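Local coordinates for orphan protein TM0875 (Thermotoga maritima, PDB 1O22) that is of unknown function, an orphan protein whose chain adopts a fold that was new when solved and assembles as a pair of subunits, at residues K36-E39 with I40-T44; D88-G92 with D93-L97; E143-K146 with Y147-E150. All coordinates share one frame; numbering follows the deposited sequence.

Contact 1 of 3, residues K36-E39 with I40-T44; sequences KMKE and IFNET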
# COMPACT_ATOMS: atom_id res chain seq x y z
N LYS A 36 22.20 16.01 -7.94
CA LYS A 36 21.25 17.08 -7.65
C LYS A 36 20.32 16.72 -6.48
O LYS A 36 19.97 17.60 -5.72
CB LYS A 36 20.46 17.50 -8.91
CG LYS A 36 21.38 18.17 -9.95
CD LYS A 36 20.64 18.98 -11.02
CE LYS A 36 21.63 19.89 -11.80
NZ LYS A 36 20.94 21.04 -12.47
N MSE A 37 19.98 15.45 -6.31
CA MSE A 37 19.16 15.01 -5.16
C MSE A 37 19.92 15.22 -3.88
O MSE A 37 19.36 15.69 -2.90
CB MSE A 37 18.82 13.52 -5.27
CG MSE A 37 17.79 13.19 -6.33
SE MSE A 37 17.58 11.23 -6.57
CE MSE A 37 17.74 10.72 -4.71
N LYS A 38 21.21 14.86 -3.89
CA LYS A 38 22.07 15.06 -2.75
C LYS A 38 22.27 16.56 -2.43
O LYS A 38 22.16 16.96 -1.28
CB LYS A 38 23.40 14.33 -2.90
CG LYS A 38 24.30 14.49 -1.65
CD LYS A 38 25.21 13.27 -1.44
CE LYS A 38 24.43 12.07 -0.91
NZ LYS A 38 23.65 12.35 0.34
N GLU A 39 22.52 17.37 -3.44
CA GLU A 39 22.58 18.82 -3.27
C GLU A 39 21.30 19.40 -2.65
O GLU A 39 21.38 20.24 -1.75
CB GLU A 39 22.86 19.49 -4.62
CG GLU A 39 24.31 19.28 -5.10
CD GLU A 39 24.54 19.74 -6.53
OE1 GLU A 39 25.62 19.42 -7.09
OE2 GLU A 39 23.65 20.42 -7.12
N ILE A 40 20.12 18.99 -3.13
CA ILE A 40 18.84 19.47 -2.59
C ILE A 40 18.66 19.05 -1.14
O ILE A 40 18.19 19.83 -0.34
CB ILE A 40 17.66 18.99 -3.43
CG1 ILE A 40 17.71 19.63 -4.83
CG2 ILE A 40 16.32 19.32 -2.75
CD1 ILE A 40 16.72 19.03 -5.81
N PHE A 41 19.02 17.81 -0.81
CA PHE A 41 19.01 17.32 0.58
C PHE A 41 19.90 18.10 1.51
O PHE A 41 19.51 18.37 2.66
CB PHE A 41 19.37 15.83 0.65
CG PHE A 41 19.39 15.28 2.04
CD1 PHE A 41 18.21 15.21 2.79
CD2 PHE A 41 20.57 14.86 2.63
CE1 PHE A 41 18.21 14.70 4.08
CE2 PHE A 41 20.57 14.35 3.92
CZ PHE A 41 19.40 14.27 4.65
N ASN A 42 21.09 18.46 1.04
CA ASN A 42 22.05 19.17 1.88
C ASN A 42 21.62 20.65 2.12
O ASN A 42 21.97 21.25 3.12
CB ASN A 42 23.46 19.13 1.27
CG ASN A 42 24.11 17.73 1.34
OD1 ASN A 42 23.74 16.87 2.15
ND2 ASN A 42 25.11 17.51 0.50
N GLU A 43 20.83 21.20 1.21
CA GLU A 43 20.38 22.60 1.29
C GLU A 43 19.03 22.73 2.05
O GLU A 43 18.89 23.55 2.98
CB GLU A 43 20.26 23.13 -0.15
CG GLU A 43 19.71 24.54 -0.28
CD GLU A 43 19.87 25.08 -1.70
OE1 GLU A 43 20.10 24.26 -2.63
OE2 GLU A 43 19.78 26.31 -1.87
N THR A 44 18.06 21.89 1.66
CA THR A 44 16.68 21.93 2.20
C THR A 44 16.39 20.93 3.33
O THR A 44 15.43 21.09 4.10
CB THR A 44 15.66 21.73 1.04
OG1 THR A 44 15.69 20.38 0.55
CG2 THR A 44 16.05 22.57 -0.20
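The backbone between Lys-36–Glu-39 and Ile-40–Thr-44 is continuous alpha helix, the last two turns of helix 31-44, in which Ile-40 N bonds to Lys-36 O at 2.9 Å and the next two amides, Phe-41 N and Asn-42 N, reach Met-37 O and Lys-38 O in the same i to i+4 pattern. One rung is slack: Glu-43 N lies 3.2 Å from Glu-39 O in a weak, bent bond with an N-H...O angle of 134°. Ile-40 is the buried member of the group; its CG1 branch, set beside its own backbone N (chi1 -66°), lies against the preceding turn, with CG1 3.2 Å from Lys-36 O. On the solvent side, Asn-42 is folded back over the turn before it. Its amide nitrogen ND2 sits 3.8 Å from Lys-38 CG, the two side chains crossing obliquely, so the aliphatic start of the lysine packs against the amide, and ND2 adds no hydrogen bond to the one from the Asn-42 backbone N to Lys-38 O. Beyond the helix, Ile-40 packs on Leu-48 of strand 48-50 and on Ile-40 of the second subunit, which places this face at the dimer interface. Between the subunits, Lys-36 NZ pairs with Glu-43 OE1 of the second subunit in a salt bridge, and Glu-43 OE1 of this chain does so with Lys-36 NZ of the second subunit; these reciprocal ion pairs accompany the apolar isoleucine contact. The helix finishes at Thr-44, whose hydroxyl turns back on the chain and also receives the amide of Val-46. Ile-40 O accepts twice there: from Thr-44 N at 2.9 Å, and from Thr-44 OG1 at 2.7 Å, the hydroxyl standing above the carbonyl plane, 45° out of it.

Contact 2 of 3, residues D88-G92 with D93-L97; sequences DLPLG and DWTDL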
# COMPACT_ATOMS: atom_id res chain seq x y z
N ASP A 88 -7.58 -17.29 17.53
CA ASP A 88 -8.18 -18.35 16.71
C ASP A 88 -7.89 -18.28 15.20
O ASP A 88 -8.35 -19.13 14.45
CB ASP A 88 -9.69 -18.41 16.94
CG ASP A 88 -10.41 -17.18 16.42
OD1 ASP A 88 -9.76 -16.14 16.20
OD2 ASP A 88 -11.65 -17.17 16.22
N LEU A 89 -7.11 -17.29 14.77
CA LEU A 89 -6.80 -17.06 13.37
C LEU A 89 -5.38 -17.51 13.05
O LEU A 89 -4.43 -16.99 13.67
CB LEU A 89 -6.90 -15.55 13.04
CG LEU A 89 -8.23 -14.84 13.26
CD1 LEU A 89 -8.13 -13.30 13.04
CD2 LEU A 89 -9.30 -15.42 12.38
N PRO A 90 -5.20 -18.41 12.08
CA PRO A 90 -3.87 -18.76 11.61
C PRO A 90 -3.37 -17.70 10.66
O PRO A 90 -4.12 -17.05 9.96
CB PRO A 90 -4.08 -20.06 10.83
CG PRO A 90 -5.49 -19.88 10.25
CD PRO A 90 -6.25 -19.11 11.31
N LEU A 91 -2.08 -17.51 10.68
CA LEU A 91 -1.42 -16.76 9.66
C LEU A 91 -0.79 -17.82 8.72
O LEU A 91 -0.11 -18.75 9.18
CB LEU A 91 -0.39 -15.85 10.34
CG LEU A 91 0.16 -14.68 9.53
CD1 LEU A 91 -1.00 -13.86 9.00
CD2 LEU A 91 1.11 -13.84 10.36
N GLY A 92 -1.08 -17.72 7.43
CA GLY A 92 -0.58 -18.64 6.42
C GLY A 92 -1.17 -20.04 6.43
O GLY A 92 -0.49 -21.00 6.04
N ASP A 93 -2.42 -20.17 6.89
CA ASP A 93 -3.18 -21.42 6.76
C ASP A 93 -4.63 -21.16 6.35
O ASP A 93 -5.13 -20.02 6.42
CB ASP A 93 -3.19 -22.18 8.09
CG ASP A 93 -3.04 -23.70 7.93
OD1 ASP A 93 -3.32 -24.28 6.83
OD2 ASP A 93 -2.63 -24.39 8.89
N TRP A 94 -5.30 -22.24 5.96
CA TRP A 94 -6.72 -22.26 5.65
C TRP A 94 -7.57 -22.32 6.92
O TRP A 94 -7.15 -22.86 7.96
CB TRP A 94 -7.04 -23.43 4.68
CG TRP A 94 -6.20 -23.34 3.39
CD1 TRP A 94 -4.89 -23.72 3.24
CD2 TRP A 94 -6.60 -22.79 2.12
NE1 TRP A 94 -4.46 -23.44 1.96
CE2 TRP A 94 -5.49 -22.87 1.25
CE3 TRP A 94 -7.78 -22.24 1.63
CZ2 TRP A 94 -5.53 -22.43 -0.07
CZ3 TRP A 94 -7.83 -21.80 0.32
CH2 TRP A 94 -6.70 -21.89 -0.51
N THR A 95 -8.76 -21.71 6.85
CA THR A 95 -9.69 -21.66 7.98
C THR A 95 -11.08 -21.19 7.52
O THR A 95 -11.28 -20.94 6.33
CB THR A 95 -9.11 -20.75 9.11
OG1 THR A 95 -9.88 -20.90 10.31
CG2 THR A 95 -9.16 -19.27 8.76
N ASP A 96 -12.05 -21.11 8.43
CA ASP A 96 -13.33 -20.46 8.12
C ASP A 96 -13.50 -19.23 8.96
O ASP A 96 -13.24 -19.28 10.17
CB ASP A 96 -14.52 -21.39 8.36
CG ASP A 96 -14.44 -22.66 7.55
OD1 ASP A 96 -13.68 -22.70 6.56
OD2 ASP A 96 -15.10 -23.68 7.84
N LEU A 97 -13.98 -18.16 8.34
CA LEU A 97 -14.23 -16.89 9.01
C LEU A 97 -15.72 -16.61 9.15
O LEU A 97 -16.37 -16.25 8.18
CB LEU A 97 -13.56 -15.74 8.23
CG LEU A 97 -12.05 -15.83 8.06
CD1 LEU A 97 -11.53 -14.73 7.18
CD2 LEU A 97 -11.36 -15.80 9.44
O HOH W 1 -11.00 -18.82 12.32
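A water gripped by three groups, Thr-95 OG1, Asp-96 O and, weakly, Asp-88 O, bridges the two arms of a loop that doubles back into strand 93-98. It stands 3.1 Å from Thr-95 OG1 and gives a hydrogen to Asp-96 O, while Asp-88 O is a longer acceptor at 3.4 Å. No direct hydrogen bond links 88-92 with 93-97; apart from the water, apolar packing holds the arms together. Pro-90 lies in the bend with its ring against the strand: CB meets Asp-93 CB at 3.6 Å, and CD reaches Thr-95 CG2 at 3.9 Å. The threonine turns its hydroxyl away from its own backbone N (chi1 -169°), which puts OG1 at the water and the methyl beside the proline. Gly-92 sits in the reversal with a positive phi (72°). The strand also pairs with the second subunit: Asp-93, Trp-94, Thr-95 and Leu-97 join there in an antiparallel ladder that carries the sheet across the interface, and Trp-94 meets Phe-101 of that subunit edge-to-face. Farther from the turn, the leucines at the open end of the loop cross at about a right angle, Leu-89 CD2 touching Leu-97 CD2 at 3.6 Å.

Contact 3 of 3, residues E143-K146 with Y147-E150; sequences EFMK and YFFE
Selenomethionine Met-145 and Phe-149, one helical turn apart, make the tightest side-chain contact between Glu-143–Lys-146 and Tyr-147–Glu-150, with Met-145 CE 3.4 Å from Phe-149 CZ. The methionine chain is bent at chi2 and chi3 (-52° and -75°), which swings the methyl forward to the next turn and against the CZ end of the ring. The same residue serves Phe-148 as well: CE is 3.9 Å from Phe-148 CD2, and the selenium lies obliquely to the ring, 5.1 Å from its centroid, in a Met-aromatic contact. Phe-144 takes the neighbouring strip of the helix. One face of its ring is covered by Phe-148 CB, 4.1 Å from CE2, while its CE1 meets Tyr-147 CD2 at 4.0 Å with the two side chains crossing. Phe-144 and Met-145 thus each touch two aromatic residues of the following turn, with Phe-148 common to both.

The scaffold behind them is regular alpha helix. Phe-148 N bonds to Phe-144 O at 2.8 Å, in the carbonyl plane, and Phe-149 N approaches Met-145 O almost straight, at an N-H...O angle of 176°. At the end of the segment, Glu-150 stretches back over its turn, with CG 3.2 Å from Lys-146 O, the acceptor of its own amide.

Outward of this shell, Phe-144 meets Tyr-123 edge-to-face, Phe-149 stacks with Tyr-159, and Tyr-147 OH is hydrogen-bonded to Asp-109 OD2. Helix 137-152 therefore lies against the mixed sheet with its aromatic side inward, Phe-144, Met-145 and Phe-148 packing on Ile-59 of strand 56-66, Met-145 also on Ile-21 and Tyr-23 of strand 19-25, and Lys-146 on Tyr-111 of strand 100-111.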
# COMPACT_ATOMS: atom_id res chain seq x y z
N GLU A 143 10.44 -13.68 -14.83
CA GLU A 143 9.06 -13.84 -15.34
C GLU A 143 8.17 -12.71 -14.86
O GLU A 143 7.36 -12.20 -15.61
CB GLU A 143 8.43 -15.16 -14.91
CG GLU A 143 8.65 -16.29 -15.88
CD GLU A 143 7.69 -16.25 -17.07
OE1 GLU A 143 6.49 -16.66 -16.92
OE2 GLU A 143 8.15 -15.83 -18.16
N PHE A 144 8.26 -12.39 -13.57
CA PHE A 144 7.46 -11.32 -13.02
C PHE A 144 7.72 -9.99 -13.76
O PHE A 144 6.77 -9.25 -14.03
CB PHE A 144 7.66 -11.11 -11.53
CG PHE A 144 7.05 -9.87 -11.05
CD1 PHE A 144 5.68 -9.76 -10.92
CD2 PHE A 144 7.85 -8.76 -10.77
CE1 PHE A 144 5.09 -8.57 -10.51
CE2 PHE A 144 7.26 -7.56 -10.39
CZ PHE A 144 5.90 -7.47 -10.23
N MSE A 145 8.99 -9.71 -14.08
CA MSE A 145 9.38 -8.46 -14.72
C MSE A 145 8.89 -8.35 -16.16
O MSE A 145 8.51 -7.24 -16.60
CB MSE A 145 10.87 -8.19 -14.58
CG MSE A 145 11.29 -7.86 -13.14
SE MSE A 145 10.25 -6.41 -12.25
CE MSE A 145 11.11 -4.80 -13.28
N LYS A 146 8.77 -9.48 -16.85
CA LYS A 146 8.12 -9.50 -18.16
C LYS A 146 6.65 -9.12 -18.02
O LYS A 146 6.17 -8.31 -18.79
CB LYS A 146 8.18 -10.86 -18.81
CG LYS A 146 9.41 -11.16 -19.58
CD LYS A 146 9.35 -12.59 -20.13
CE LYS A 146 10.12 -13.63 -19.28
NZ LYS A 146 11.46 -14.01 -19.86
N TYR A 147 5.95 -9.75 -17.08
CA TYR A 147 4.59 -9.37 -16.74
C TYR A 147 4.47 -7.88 -16.42
O TYR A 147 3.56 -7.20 -16.94
CB TYR A 147 4.04 -10.18 -15.54
CG TYR A 147 2.82 -9.55 -14.93
CD1 TYR A 147 1.54 -9.74 -15.50
CD2 TYR A 147 2.92 -8.73 -13.82
CE1 TYR A 147 0.42 -9.14 -14.96
CE2 TYR A 147 1.80 -8.12 -13.29
CZ TYR A 147 0.55 -8.34 -13.84
OH TYR A 147 -0.55 -7.72 -13.27
N PHE A 148 5.36 -7.39 -15.57
CA PHE A 148 5.32 -6.01 -15.10
C PHE A 148 5.48 -5.00 -16.27
O PHE A 148 4.66 -4.12 -16.46
CB PHE A 148 6.39 -5.77 -14.01
CG PHE A 148 6.52 -4.31 -13.60
CD1 PHE A 148 5.66 -3.74 -12.70
CD2 PHE A 148 7.51 -3.51 -14.18
CE1 PHE A 148 5.75 -2.41 -12.38
CE2 PHE A 148 7.63 -2.18 -13.84
CZ PHE A 148 6.74 -1.61 -12.96
N PHE A 149 6.52 -5.15 -17.06
CA PHE A 149 6.73 -4.26 -18.20
C PHE A 149 5.58 -4.35 -19.19
O PHE A 149 5.08 -3.34 -19.62
CB PHE A 149 8.09 -4.54 -18.89
CG PHE A 149 9.27 -4.18 -18.04
CD1 PHE A 149 9.33 -2.95 -17.41
CD2 PHE A 149 10.30 -5.08 -17.82
CE1 PHE A 149 10.40 -2.62 -16.62
CE2 PHE A 149 11.36 -4.74 -17.02
CZ PHE A 149 11.41 -3.52 -16.43
N GLU A 150 5.13 -5.56 -19.51
CA GLU A 150 4.02 -5.70 -20.44
C GLU A 150 2.72 -5.05 -19.90
O GLU A 150 1.98 -4.42 -20.67
CB GLU A 150 3.80 -7.16 -20.81
CG GLU A 150 4.94 -7.72 -21.65
CD GLU A 150 4.89 -9.24 -21.82
OE1 GLU A 150 3.92 -9.87 -21.34
OE2 GLU A 150 5.83 -9.81 -22.45

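How the contacts relate
The three contacts follow one another along the chain without interleaving, and none touches another. Contact 1, on helix 31-44, and contact 2, at the loop leading into strand 93-98, lie on opposite sides of the chain's centre, their centres about 48 Å apart. Contact 3, on helix 137-152, is nearest the middle, its centre about 34 Å from that of contact 1 and 31 Å from that of contact 2. The outlying pair meets the second subunit, one through a helix and the other through a strand that extends a sheet, whereas the 143-150 helix packs on the mixed sheet of its own chain. Dimerisation thus involves widely separated parts of the molecule, while the buried helix contact nearer the centre belongs to the core of a single chain.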